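Local coordinates for pullulanase (Bacillus acidopullulyticus, PDB 2WAN), which hydrolyses the alpha-1,6-glucosidic linkages of pullulan and probably also those at the branch points of starch-type polysaccharides, at residues Asp442-Asn448 with Asn800-Ser805; Thr461-Thr465 with Gly474-Leu478; Ile757-Glu761 with Asp812-Phe817. All blocks are in the same frame, centred on the assembly; numbering follows the deposited sequence. Where two conformers were deposited one is given.

How the contacts relate
A (beta/alpha)8 barrel must join its last strand-helix unit to its first; contact 1 bridges that seam, and contacts 2 and 3 hold the flanking loop and helices. Contact 1 ties the loop after the first barrel strand to the loop after the eighth, mixing hydrogen bonds of backbone and side chains with an aromatic cluster; none of its touching residues is exposed. Contact 2, the most open and most hydrated, folds one loop back on helix 474-481. Contact 3 packs helices 753-769 and 811-826 mainly through side chains. Helix 474-481 is the shared element: Phe443 and Trp804 of contact 1 pack on it, as does Phe814 of contact 3, while contacts 1 and 3 do not touch each other.

Contact 1: Asp442-Asn448 with Asn800-Ser805; sequences DFSIDAN and NQFDWS
Barrel closure in a (beta/alpha)8 glycosidase extends beyond the strands: here the loop after the first barrel strand meets the loop after the eighth. Residues 442-444 lie on a short, weakly bonded helix that begins earlier in the chain; the rest is turn. Residues 800-805 leave one short helix and approach the next. CA atoms pair as Asp442-Gln801 (4.1 Å) and Phe443-Phe802 (5.4 Å). Phe802 N donates to Asp442 O (2.8 Å), and Trp804 NE1 to Phe443 O (3.0 Å). Phe443 (chi1 t), Phe802 (m) and Trp804 (m) make an aromatic cluster: the Phe443 edge meets the Phe802 face in an offset edge-to-face pair (centroids 5.6 Å, planes 65°), while the Trp804 edge meets the Phe443 face (5.7 Å, 80°). Phe443 CA lies over the Phe802 ring, a CH-pi contact 4.3 Å from its centroid. Water 1 donates to Asp442 O (3.0 Å) and Phe802 O (2.7 Å) and accepts from Asp446 N (3.0 Å). An Asx turn, Asn448 N to Asp446 OD1 (3.0 Å), presents Asn448, whose OD1 accepts from Trp804 N (3.1 Å). Asn448 ND2 reaches Asp803 OD1 (2.9 Å), the oxygen that also takes the Ser805 OG proton at 2.7 Å.

Contact 2: Thr461-Thr465 with Gly474-Leu478; sequences TEHGT and GIDSL
Between the first strand and the first long helix of the (beta/alpha)8 barrel, the connecting chain doubles back so that the extended residues 462-463 and 465 lie beside residues 474-476. CA atoms are nearest at His463-Asp476 and Thr465-Gly474, both 6.4 Å. The single direct hydrogen bond runs from Gly464 N to Asp476 OD2 (2.9 Å); Gly464 has a positive phi (76°), which by itself favours glycine, and Asp476 adopts chi1 m. Hydrogen bonds between Thr465 and Thr473, backbone and OG1 to OG1, close the loop nearby. Van der Waals contact is slight: Ile475 CG2 sits 3.5 Å from Glu462 O and over a face of the His463 ring, 4.2 Å from ND1. Close fit at Gly474 (phi/psi 66/-150) depends on glycine, since a beta carbon there would clash with Thr465 OG1. Water does most of the bridging: waters 2 and 3 meet backbone amides, waters 4 and 5 the Asp476 carboxylate. Water 2 donates to Glu462 O (2.7 Å) and accepts from Ile475 N (2.9 Å); water 3 links Glu462 O (2.8 Å), Thr465 OG1 (2.8 Å) and Asp476 N (3.2 Å). Water 4 joins His463 ND1 to Asp476 OD1, 2.8 Å from each, and water 5 donates to Thr465 O (2.7 Å) and Asp476 OD2 (2.8 Å).

Contact 3: Ile757-Glu761 with Asp812-Phe817; sequences IKMDE and DVFDYF
Glu761 contributes the largest buried area where helices 753-769 and 811-826 run side by side, their local axes 11.1 Å apart and crossing at -22°. The closest CA pair is Glu761-Phe817, at 7.3 Å. With chi1 m and chi2 t, Glu761 extends into the gap: its OE2 comes 3.4 Å from Tyr816 CB and 3.5 Å from Val813 CA, and its CD lies over a face of the Tyr816 ring, which is held by chi1 t. Water 6 lies 2.5 Å from Glu761 OE2 and, at a weak 3.3 Å, from Asp812 O. Val813 (t) supplies the apolar counterpart, its CG2 3.6 Å from Ile757 CG2. Deeper in, Asp760 OD1 approaches the Phe817 ring edge, 3.6 Å from CZ. Side-chain packing thus carries most of the contact, while Phe814 turns from it to touch helix 474-481. Near-parallel neighbouring helices of this kind, preceding and following the eighth strand, are characteristic of the outer helical layer of the (beta/alpha)8, or TIM, barrel.

Contact 1: Asp442-Asn448 with Asn800-Ser805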
ATOM      1  N   ASP A 442      -0.278  16.734 -15.983  1.00  9.65           N
ATOM      2  CA  ASP A 442       0.507  17.888 -15.473  1.00 11.09           C
ATOM      3  C   ASP A 442       1.770  18.122 -16.280  1.00 10.87           C
ATOM      4  O   ASP A 442       2.177  19.270 -16.524  1.00  9.72           O
ATOM      5  CB  ASP A 442       0.996  17.679 -14.037  1.00 11.03           C
ATOM      6  CG  ASP A 442      -0.102  17.528 -13.025  1.00 12.93           C
ATOM      7  OD1 ASP A 442      -1.293  17.650 -13.352  1.00 12.15           O
ATOM      8  OD2 ASP A 442       0.254  17.279 -11.851  1.00 10.93           O
ATOM      9  N   PHE A 443       2.427  17.029 -16.670  1.00 10.58           N
ATOM     10  CA  PHE A 443       3.757  17.098 -17.292  1.00  9.75           C
ATOM     11  C   PHE A 443       3.819  18.024 -18.504  1.00  8.93           C
ATOM     12  O   PHE A 443       4.815  18.739 -18.686  1.00 11.16           O
ATOM     13  CB  PHE A 443       4.199  15.685 -17.687  1.00  9.27           C
ATOM     14  CG  PHE A 443       5.643  15.591 -18.085  1.00  9.47           C
ATOM     15  CD1 PHE A 443       6.647  15.884 -17.161  1.00 10.07           C
ATOM     16  CD2 PHE A 443       6.000  15.214 -19.393  1.00 12.77           C
ATOM     17  CE1 PHE A 443       7.997  15.788 -17.521  1.00 11.21           C
ATOM     18  CE2 PHE A 443       7.356  15.111 -19.762  1.00 10.30           C
ATOM     19  CZ  PHE A 443       8.345  15.421 -18.827  1.00 10.66           C
ATOM     20  N   SER A 444       2.757  18.030 -19.317  1.00  9.77           N
ATOM     21  CA  SER A 444       2.837  18.682 -20.631  1.00  9.32           C
ATOM     22  C   SER A 444       1.635  19.567 -21.014  1.00 10.03           C
ATOM     23  O   SER A 444       1.627  20.162 -22.086  1.00 10.59           O
ATOM     24  CB  SER A 444       3.011  17.588 -21.701  1.00  9.97           C
ATOM     25  OG  SER A 444       1.857  16.752 -21.720  1.00  9.54           O
ATOM     26  N   ILE A 445       0.635  19.671 -20.148  1.00  9.43           N
ATOM     27  CA  ILE A 445      -0.615  20.363 -20.525  1.00 11.44           C
ATOM     28  C   ILE A 445      -0.460  21.880 -20.745  1.00 12.27           C
ATOM     29  O   ILE A 445      -1.218  22.475 -21.524  1.00 13.19           O
ATOM     30  CB  ILE A 445      -1.735  20.095 -19.492  1.00 12.29           C
ATOM     31  CG1 ILE A 445      -3.123  20.530 -20.009  1.00 11.83           C
ATOM     32  CG2 ILE A 445      -1.435  20.803 -18.141  1.00 10.26           C
ATOM     33  CD1 ILE A 445      -3.607  19.791 -21.257  1.00 12.42           C
ATOM     34  N   ASP A 446       0.500  22.503 -20.060  1.00 11.90           N
ATOM     35  CA  ASP A 446       0.649  23.979 -20.134  1.00 11.11           C
ATOM     36  C   ASP A 446       0.927  24.405 -21.574  1.00 13.81           C
ATOM     37  O   ASP A 446       1.710  23.774 -22.271  1.00 10.80           O
ATOM     38  CB  ASP A 446       1.778  24.441 -19.209  1.00 12.61           C
ATOM     39  CG  ASP A 446       1.717  25.944 -18.876  1.00 13.27           C
ATOM     40  OD1 ASP A 446       1.551  26.792 -19.784  1.00 14.48           O
ATOM     41  OD2 ASP A 446       1.884  26.274 -17.673  1.00 12.53           O
ATOM     42  N   ALA A 447       0.281  25.482 -22.020  1.00 12.68           N
ATOM     43  CA  ALA A 447       0.562  26.045 -23.340  1.00 13.81           C
ATOM     44  C   ALA A 447       2.045  26.346 -23.563  1.00 13.15           C
ATOM     45  O   ALA A 447       2.509  26.403 -24.716  1.00 14.97           O
ATOM     46  CB  ALA A 447      -0.245  27.322 -23.548  1.00 14.85           C
ATOM     47  N   ASN A 448       2.786  26.544 -22.468  1.00 12.55           N
ATOM     48  CA  ASN A 448       4.210  26.861 -22.557  1.00 12.00           C
ATOM     49  C   ASN A 448       5.153  25.633 -22.552  1.00 13.19           C
ATOM     50  O   ASN A 448       6.364  25.794 -22.509  1.00 12.94           O
ATOM     51  CB  ASN A 448       4.615  27.893 -21.473  1.00 11.87           C
ATOM     52  CG  ASN A 448       4.603  27.335 -20.042  1.00 11.41           C
ATOM     53  OD1 ASN A 448       4.704  26.128 -19.807  1.00 11.91           O
ATOM     54  ND2 ASN A 448       4.547  28.252 -19.065  1.00 13.09           N
ATOM     55  N   ASN A 800      -2.189  22.448 -10.855  1.00 12.53           N
ATOM     56  CA  ASN A 800      -1.287  21.283 -10.945  1.00 11.58           C
ATOM     57  C   ASN A 800      -0.253  21.231 -12.062  1.00 12.19           C
ATOM     58  O   ASN A 800       0.697  20.440 -11.986  1.00 11.48           O
ATOM     59  CB  ASN A 800      -2.134  20.002 -11.047  1.00 12.08           C
ATOM     60  CG  ASN A 800      -2.789  19.637  -9.744  1.00 13.56           C
ATOM     61  OD1 ASN A 800      -2.109  19.326  -8.769  1.00 15.15           O
ATOM     62  ND2 ASN A 800      -4.121  19.651  -9.718  1.00 14.40           N
ATOM     63  N   GLN A 801      -0.416  22.017 -13.119  1.00 11.19           N
ATOM     64  CA  GLN A 801       0.439  21.800 -14.292  1.00 11.27           C
ATOM     65  C   GLN A 801       1.911  22.082 -14.020  1.00 12.37           C
ATOM     66  O   GLN A 801       2.259  22.837 -13.077  1.00 12.22           O
ATOM     67  CB  GLN A 801      -0.027  22.656 -15.468  1.00  9.76           C
ATOM     68  CG  GLN A 801       0.335  24.159 -15.329  1.00 10.93           C
ATOM     69  CD  GLN A 801      -0.569  25.043 -16.175  1.00 14.20           C
ATOM     70  OE1 GLN A 801      -1.089  24.595 -17.195  1.00 13.88           O
ATOM     71  NE2 GLN A 801      -0.743  26.312 -15.762  1.00 13.10           N
ATOM     72  N   PHE A 802       2.774  21.465 -14.829  1.00  9.85           N
ATOM     73  CA  PHE A 802       4.156  21.930 -14.943  1.00 10.57           C
ATOM     74  C   PHE A 802       4.122  23.246 -15.737  1.00 10.28           C
ATOM     75  O   PHE A 802       3.846  23.257 -16.945  1.00 12.62           O
ATOM     76  CB  PHE A 802       5.033  20.884 -15.649  1.00  9.33           C
ATOM     77  CG  PHE A 802       5.484  19.747 -14.762  1.00 11.39           C
ATOM     78  CD1 PHE A 802       4.644  19.204 -13.783  1.00 16.95           C
ATOM     79  CD2 PHE A 802       6.751  19.202 -14.941  1.00 12.64           C
ATOM     80  CE1 PHE A 802       5.084  18.133 -12.966  1.00 17.34           C
ATOM     81  CE2 PHE A 802       7.190  18.133 -14.148  1.00 14.65           C
ATOM     82  CZ  PHE A 802       6.363  17.603 -13.167  1.00 16.23           C
ATOM     83  N   ASP A 803       4.359  24.362 -15.035  1.00  8.98           N
ATOM     84  CA  ASP A 803       4.462  25.665 -15.652  1.00 12.15           C
ATOM     85  C   ASP A 803       5.946  25.806 -15.968  1.00 11.91           C
ATOM     86  O   ASP A 803       6.766  26.074 -15.071  1.00 11.86           O
ATOM     87  CB  ASP A 803       3.975  26.751 -14.669  1.00 11.08           C
ATOM     88  CG  ASP A 803       4.336  28.163 -15.121  1.00 13.15           C
ATOM     89  OD1 ASP A 803       4.894  28.328 -16.218  1.00 11.27           O
ATOM     90  OD2 ASP A 803       4.056  29.120 -14.370  1.00 13.97           O
ATOM     91  N   TRP A 804       6.300  25.574 -17.236  1.00 11.31           N
ATOM     92  CA  TRP A 804       7.705  25.470 -17.619  1.00 11.42           C
ATOM     93  C   TRP A 804       8.446  26.808 -17.622  1.00 10.77           C
ATOM     94  O   TRP A 804       9.666  26.824 -17.644  1.00 11.47           O
ATOM     95  CB  TRP A 804       7.846  24.747 -18.968  1.00  9.70           C
ATOM     96  CG  TRP A 804       7.447  23.281 -18.887  1.00  9.44           C
ATOM     97  CD1 TRP A 804       6.191  22.754 -19.055  1.00  9.16           C
ATOM     98  CD2 TRP A 804       8.306  22.166 -18.579  1.00 11.86           C
ATOM     99  NE1 TRP A 804       6.229  21.381 -18.913  1.00 12.22           N
ATOM    100  CE2 TRP A 804       7.509  20.996 -18.620  1.00  9.77           C
ATOM    101  CE3 TRP A 804       9.674  22.046 -18.274  1.00 10.98           C
ATOM    102  CZ2 TRP A 804       8.029  19.711 -18.367  1.00 10.51           C
ATOM    103  CZ3 TRP A 804      10.201  20.758 -18.025  1.00 10.89           C
ATOM    104  CH2 TRP A 804       9.376  19.612 -18.082  1.00  8.33           C
ATOM    105  N   SER A 805       7.707  27.924 -17.571  1.00 10.39           N
ATOM    106  CA  SER A 805       8.330  29.226 -17.343  1.00 10.73           C
ATOM    107  C   SER A 805       9.098  29.271 -16.018  1.00  9.60           C
ATOM    108  O   SER A 805      10.030  30.062 -15.873  1.00 11.13           O
ATOM    109  CB  SER A 805       7.296  30.384 -17.383  1.00  9.12           C
ATOM    110  OG  SER A 805       6.529  30.467 -16.200  1.00 13.51           O
TER
HETATM  111  O   HOH W   1       2.800  21.348 -18.550  1.00 11.61           O

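Contact 2: Thr461-Thr465 with Gly474-Leu478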
ATOM      1  N   THR A 461       7.262  11.150 -25.687  1.00 12.22           N
ATOM      2  CA  THR A 461       8.044  10.634 -26.814  1.00 12.78           C
ATOM      3  C   THR A 461       8.703  11.758 -27.611  1.00 13.41           C
ATOM      4  O   THR A 461       9.460  11.487 -28.565  1.00 13.70           O
ATOM      5  CB  THR A 461       7.170   9.816 -27.824  1.00 12.28           C
ATOM      6  OG1 THR A 461       6.278  10.699 -28.538  1.00 11.86           O
ATOM      7  CG2 THR A 461       6.352   8.730 -27.106  1.00 14.97           C
ATOM      8  N   GLU A 462       8.415  13.010 -27.239  1.00 11.77           N
ATOM      9  CA  GLU A 462       8.831  14.162 -28.045  1.00 11.54           C
ATOM     10  C   GLU A 462      10.224  14.682 -27.676  1.00 11.28           C
ATOM     11  O   GLU A 462      10.432  15.187 -26.579  1.00 14.11           O
ATOM     12  CB  GLU A 462       7.796  15.291 -27.944  1.00 10.26           C
ATOM     13  CG  GLU A 462       6.381  14.871 -28.390  1.00 11.78           C
ATOM     14  CD  GLU A 462       5.397  16.000 -28.309  1.00 13.07           C
ATOM     15  OE1 GLU A 462       5.772  17.155 -28.617  1.00 12.56           O
ATOM     16  OE2 GLU A 462       4.253  15.731 -27.909  1.00 12.80           O
ATOM     17  N   HIS A 463      11.163  14.577 -28.615  1.00 14.05           N
ATOM     18  CA  HIS A 463      12.522  15.122 -28.444  1.00 14.57           C
ATOM     19  C   HIS A 463      12.660  16.555 -28.940  1.00 12.83           C
ATOM     20  O   HIS A 463      11.919  17.005 -29.816  1.00 13.09           O
ATOM     21  CB  HIS A 463      13.538  14.231 -29.176  1.00 14.95           C
ATOM     22  CG  HIS A 463      13.662  12.863 -28.581  1.00 21.20           C
ATOM     23  ND1 HIS A 463      14.625  12.545 -27.650  1.00 28.33           N
ATOM     24  CD2 HIS A 463      12.917  11.744 -28.751  1.00 24.90           C
ATOM     25  CE1 HIS A 463      14.480  11.282 -27.285  1.00 33.03           C
ATOM     26  NE2 HIS A 463      13.450  10.775 -27.938  1.00 30.93           N
ATOM     27  N   GLY A 464      13.604  17.275 -28.348  1.00 13.34           N
ATOM     28  CA  GLY A 464      13.953  18.625 -28.799  1.00 13.00           C
ATOM     29  C   GLY A 464      12.950  19.692 -28.389  1.00 14.14           C
ATOM     30  O   GLY A 464      12.945  20.790 -28.960  1.00 15.99           O
ATOM     31  N   THR A 465      12.108  19.397 -27.398  1.00 12.30           N
ATOM     32  CA  THR A 465      11.046  20.349 -27.027  1.00 12.31           C
ATOM     33  C   THR A 465      11.627  21.455 -26.149  1.00 14.11           C
ATOM     34  O   THR A 465      12.521  21.224 -25.318  1.00 13.06           O
ATOM     35  CB  THR A 465       9.820  19.680 -26.356  1.00 13.20           C
ATOM     36  OG1 THR A 465      10.241  19.000 -25.160  1.00 11.56           O
ATOM     37  CG2 THR A 465       9.161  18.647 -27.322  1.00 15.32           C
ATOM     38  N   GLY A 474      10.105  18.548 -21.229  1.00  9.88           N
ATOM     39  CA  GLY A 474       9.797  17.167 -21.601  1.00  9.01           C
ATOM     40  C   GLY A 474      10.924  16.207 -21.230  1.00 10.34           C
ATOM     41  O   GLY A 474      11.665  16.415 -20.255  1.00  9.51           O
ATOM     42  N   ILE A 475      11.058  15.144 -22.015  1.00  8.94           N
ATOM     43  CA  ILE A 475      12.085  14.134 -21.778  0.50  8.27           C
ATOM     44  C   ILE A 475      13.509  14.710 -21.791  1.00  9.50           C
ATOM     45  O   ILE A 475      14.388  14.238 -21.069  1.00 11.35           O
ATOM     46  CB  ILE A 475      11.963  12.973 -22.801  0.50  8.08           C
ATOM     47  CG1 ILE A 475      12.739  11.755 -22.306  0.50  4.67           C
ATOM     48  CG2 ILE A 475      12.379  13.419 -24.226  0.50  8.82           C
ATOM     49  CD1 ILE A 475      12.350  10.486 -23.045  0.50 11.43           C
ATOM     50  N   ASP A 476      13.743  15.732 -22.627  1.00  8.98           N
ATOM     51  CA  ASP A 476      15.064  16.374 -22.650  1.00 10.41           C
ATOM     52  C   ASP A 476      15.379  17.046 -21.309  1.00  9.32           C
ATOM     53  O   ASP A 476      16.541  17.077 -20.880  1.00 10.24           O
ATOM     54  CB  ASP A 476      15.161  17.393 -23.786  1.00 11.52           C
ATOM     55  CG  ASP A 476      15.314  16.735 -25.160  1.00 14.74           C
ATOM     56  OD1 ASP A 476      15.308  15.483 -25.248  1.00 12.77           O
ATOM     57  OD2 ASP A 476      15.440  17.487 -26.141  1.00 13.63           O
ATOM     58  N   SER A 477      14.354  17.570 -20.645  1.00  9.49           N
ATOM     59  CA  SER A 477      14.542  18.135 -19.297  1.00  8.78           C
ATOM     60  C   SER A 477      14.847  17.021 -18.277  1.00 11.29           C
ATOM     61  O   SER A 477      15.738  17.159 -17.429  1.00 10.92           O
ATOM     62  CB  SER A 477      13.303  18.931 -18.848  1.00  9.33           C
ATOM     63  OG  SER A 477      13.553  19.522 -17.566  1.00 11.53           O
ATOM     64  N   LEU A 478      14.119  15.904 -18.365  1.00 10.41           N
ATOM     65  CA  LEU A 478      14.392  14.783 -17.468  1.00  9.31           C
ATOM     66  C   LEU A 478      15.827  14.305 -17.654  1.00  9.95           C
ATOM     67  O   LEU A 478      16.517  14.026 -16.671  1.00 10.06           O
ATOM     68  CB  LEU A 478      13.414  13.633 -17.700  1.00  9.96           C
ATOM     69  CG  LEU A 478      11.929  13.980 -17.553  1.00  8.54           C
ATOM     70  CD1 LEU A 478      11.081  12.719 -17.836  1.00 12.23           C
ATOM     71  CD2 LEU A 478      11.656  14.494 -16.151  1.00 10.99           C
TER
HETATM   72  O   HOH W   2       9.170  14.946 -24.211  1.00 11.43           O
HETATM   73  O   HOH W   3      12.124  16.891 -25.080  1.00 11.82           O
HETATM   74  O   HOH W   4      16.545  14.526 -27.536  1.00 32.34           O
HETATM   75  O   HOH W   5      15.008  20.204 -25.777  1.00 14.63           O

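Contact 3: Ile757-Glu761 with Asp812-Phe817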
ATOM      1  N   ILE A 757      14.749  29.907  -1.116  1.00  9.86           N
ATOM      2  CA  ILE A 757      15.362  29.056  -2.160  1.00 10.41           C
ATOM      3  C   ILE A 757      16.452  28.163  -1.532  1.00 11.92           C
ATOM      4  O   ILE A 757      16.514  26.938  -1.780  1.00 10.63           O
ATOM      5  CB  ILE A 757      15.945  29.880  -3.332  1.00 10.47           C
ATOM      6  CG1 ILE A 757      14.817  30.465  -4.193  1.00 11.21           C
ATOM      7  CG2 ILE A 757      16.889  29.016  -4.172  1.00 13.01           C
ATOM      8  CD1 ILE A 757      15.250  31.463  -5.227  1.00 14.00           C
ATOM      9  N   LYS A 758      17.298  28.759  -0.690  1.00  9.87           N
ATOM     10  CA  LYS A 758      18.333  27.977  -0.012  1.00  9.58           C
ATOM     11  C   LYS A 758      17.770  26.856   0.865  1.00 11.28           C
ATOM     12  O   LYS A 758      18.309  25.745   0.858  1.00 10.35           O
ATOM     13  CB  LYS A 758      19.246  28.889   0.828  1.00 10.04           C
ATOM     14  CG  LYS A 758      20.076  29.848  -0.020  1.00 11.46           C
ATOM     15  CD  LYS A 758      20.950  30.713   0.889  1.00 15.03           C
ATOM     16  CE  LYS A 758      21.847  31.631   0.076  1.00 22.60           C
ATOM     17  NZ  LYS A 758      22.605  32.521   0.999  1.00 22.98           N
ATOM     18  N   MET A 759      16.692  27.137   1.604  1.00 10.52           N
ATOM     19  CA  MET A 759      16.042  26.132   2.456  1.00 11.01           C
ATOM     20  C   MET A 759      15.469  24.963   1.643  1.00  9.71           C
ATOM     21  O   MET A 759      15.627  23.806   2.030  1.00 10.73           O
ATOM     22  CB  MET A 759      14.941  26.759   3.304  1.00 12.42           C
ATOM     23  CG  MET A 759      15.454  27.785   4.301  1.00 11.73           C
ATOM     24  SD  MET A 759      14.017  28.585   5.096  1.00 13.18           S
ATOM     25  CE  MET A 759      14.836  30.036   5.831  1.00 11.22           C
ATOM     26  N   ASP A 760      14.836  25.295   0.522  1.00  9.29           N
ATOM     27  CA  ASP A 760      14.255  24.305  -0.392  1.00 10.09           C
ATOM     28  C   ASP A 760      15.387  23.403  -0.924  1.00  9.96           C
ATOM     29  O   ASP A 760      15.304  22.165  -0.862  1.00  9.89           O
ATOM     30  CB  ASP A 760      13.539  25.056  -1.542  1.00  8.60           C
ATOM     31  CG  ASP A 760      12.760  24.122  -2.480  1.00 12.05           C
ATOM     32  OD1 ASP A 760      13.319  23.106  -2.949  1.00 12.44           O
ATOM     33  OD2 ASP A 760      11.573  24.427  -2.749  1.00 13.91           O
ATOM     34  N   GLU A 761      16.450  24.023  -1.424  1.00  9.57           N
ATOM     35  CA  GLU A 761      17.616  23.286  -1.901  1.00 10.47           C
ATOM     36  C   GLU A 761      18.234  22.404  -0.824  1.00  9.15           C
ATOM     37  O   GLU A 761      18.612  21.268  -1.103  1.00 10.65           O
ATOM     38  CB  GLU A 761      18.661  24.240  -2.463  1.00  9.68           C
ATOM     39  CG  GLU A 761      18.227  24.838  -3.826  1.00  9.47           C
ATOM     40  CD  GLU A 761      19.122  25.947  -4.340  1.00 11.14           C
ATOM     41  OE1 GLU A 761      19.733  26.670  -3.520  1.00 14.28           O
ATOM     42  OE2 GLU A 761      19.196  26.114  -5.589  1.00 12.09           O
ATOM     43  N   ASP A 812      18.776  28.455 -11.898  1.00 11.23           N
ATOM     44  CA  ASP A 812      19.839  28.155 -10.931  1.00 10.28           C
ATOM     45  C   ASP A 812      19.407  27.036  -9.965  1.00  9.82           C
ATOM     46  O   ASP A 812      20.210  26.163  -9.614  1.00 11.94           O
ATOM     47  CB  ASP A 812      20.221  29.412 -10.118  1.00  9.35           C
ATOM     48  CG  ASP A 812      21.068  30.383 -10.895  1.00 11.80           C
ATOM     49  OD1 ASP A 812      21.630  30.001 -11.939  1.00 12.49           O
ATOM     50  OD2 ASP A 812      21.161  31.562 -10.441  1.00 14.94           O
ATOM     51  N   VAL A 813      18.144  27.059  -9.530  1.00 10.94           N
ATOM     52  CA  VAL A 813      17.613  25.993  -8.681  1.00  9.62           C
ATOM     53  C   VAL A 813      17.613  24.661  -9.438  1.00  9.23           C
ATOM     54  O   VAL A 813      18.096  23.647  -8.929  1.00  9.43           O
ATOM     55  CB  VAL A 813      16.182  26.280  -8.225  1.00 11.38           C
ATOM     56  CG1 VAL A 813      15.650  25.094  -7.381  1.00 11.86           C
ATOM     57  CG2 VAL A 813      16.145  27.613  -7.438  1.00 12.74           C
ATOM     58  N   PHE A 814      17.121  24.682 -10.672  1.00  9.80           N
ATOM     59  CA  PHE A 814      17.155  23.479 -11.518  1.00  9.23           C
ATOM     60  C   PHE A 814      18.584  22.926 -11.637  1.00 10.35           C
ATOM     61  O   PHE A 814      18.812  21.710 -11.491  1.00 10.80           O
ATOM     62  CB  PHE A 814      16.562  23.788 -12.910  1.00  8.74           C
ATOM     63  CG  PHE A 814      16.515  22.597 -13.823  1.00  8.72           C
ATOM     64  CD1 PHE A 814      17.654  22.171 -14.511  1.00 10.42           C
ATOM     65  CD2 PHE A 814      15.331  21.886 -13.970  1.00  8.36           C
ATOM     66  CE1 PHE A 814      17.615  21.041 -15.348  1.00 13.07           C
ATOM     67  CE2 PHE A 814      15.281  20.768 -14.822  1.00 10.00           C
ATOM     68  CZ  PHE A 814      16.441  20.351 -15.501  1.00  8.33           C
ATOM     69  N   ASP A 815      19.541  23.809 -11.907  1.00  8.18           N
ATOM     70  CA  ASP A 815      20.947  23.410 -12.022  1.00 10.05           C
ATOM     71  C   ASP A 815      21.535  22.848 -10.719  1.00  8.85           C
ATOM     72  O   ASP A 815      22.334  21.905 -10.735  1.00 10.43           O
ATOM     73  CB  ASP A 815      21.770  24.589 -12.518  1.00  8.17           C
ATOM     74  CG  ASP A 815      21.477  24.934 -13.987  1.00 11.37           C
ATOM     75  OD1 ASP A 815      20.841  24.128 -14.719  1.00 12.12           O
ATOM     76  OD2 ASP A 815      21.909  26.022 -14.407  1.00 12.77           O
ATOM     77  N   TYR A 816      21.140  23.433  -9.593  1.00  7.60           N
ATOM     78  CA  TYR A 816      21.567  22.922  -8.287  1.00  9.35           C
ATOM     79  C   TYR A 816      21.040  21.507  -8.058  1.00 10.63           C
ATOM     80  O   TYR A 816      21.801  20.610  -7.670  1.00  9.54           O
ATOM     81  CB  TYR A 816      21.129  23.870  -7.169  1.00 11.41           C
ATOM     82  CG  TYR A 816      21.693  23.492  -5.814  1.00  8.78           C
ATOM     83  CD1 TYR A 816      21.020  22.600  -4.975  1.00  9.68           C
ATOM     84  CD2 TYR A 816      22.893  24.049  -5.366  1.00 10.66           C
ATOM     85  CE1 TYR A 816      21.546  22.238  -3.740  1.00 10.56           C
ATOM     86  CE2 TYR A 816      23.425  23.712  -4.127  1.00 10.02           C
ATOM     87  CZ  TYR A 816      22.745  22.817  -3.310  1.00  8.57           C
ATOM     88  OH  TYR A 816      23.264  22.464  -2.087  1.00 11.76           O
ATOM     89  N   PHE A 817      19.736  21.309  -8.267  1.00  9.74           N
ATOM     90  CA  PHE A 817      19.158  19.954  -8.188  1.00  8.07           C
ATOM     91  C   PHE A 817      19.897  18.981  -9.110  1.00 10.57           C
ATOM     92  O   PHE A 817      20.276  17.896  -8.680  1.00 10.34           O
ATOM     93  CB  PHE A 817      17.681  19.949  -8.564  1.00  9.62           C
ATOM     94  CG  PHE A 817      16.734  20.310  -7.440  1.00 10.12           C
ATOM     95  CD1 PHE A 817      16.798  21.572  -6.822  1.00  8.99           C
ATOM     96  CD2 PHE A 817      15.717  19.437  -7.068  1.00 13.35           C
ATOM     97  CE1 PHE A 817      15.891  21.928  -5.827  1.00 11.42           C
ATOM     98  CE2 PHE A 817      14.788  19.800  -6.073  1.00 12.42           C
ATOM     99  CZ  PHE A 817      14.890  21.055  -5.453  1.00 10.98           C
TER
HETATM  100  O   HOH W   6      20.783  27.690  -6.711  1.00 15.35           O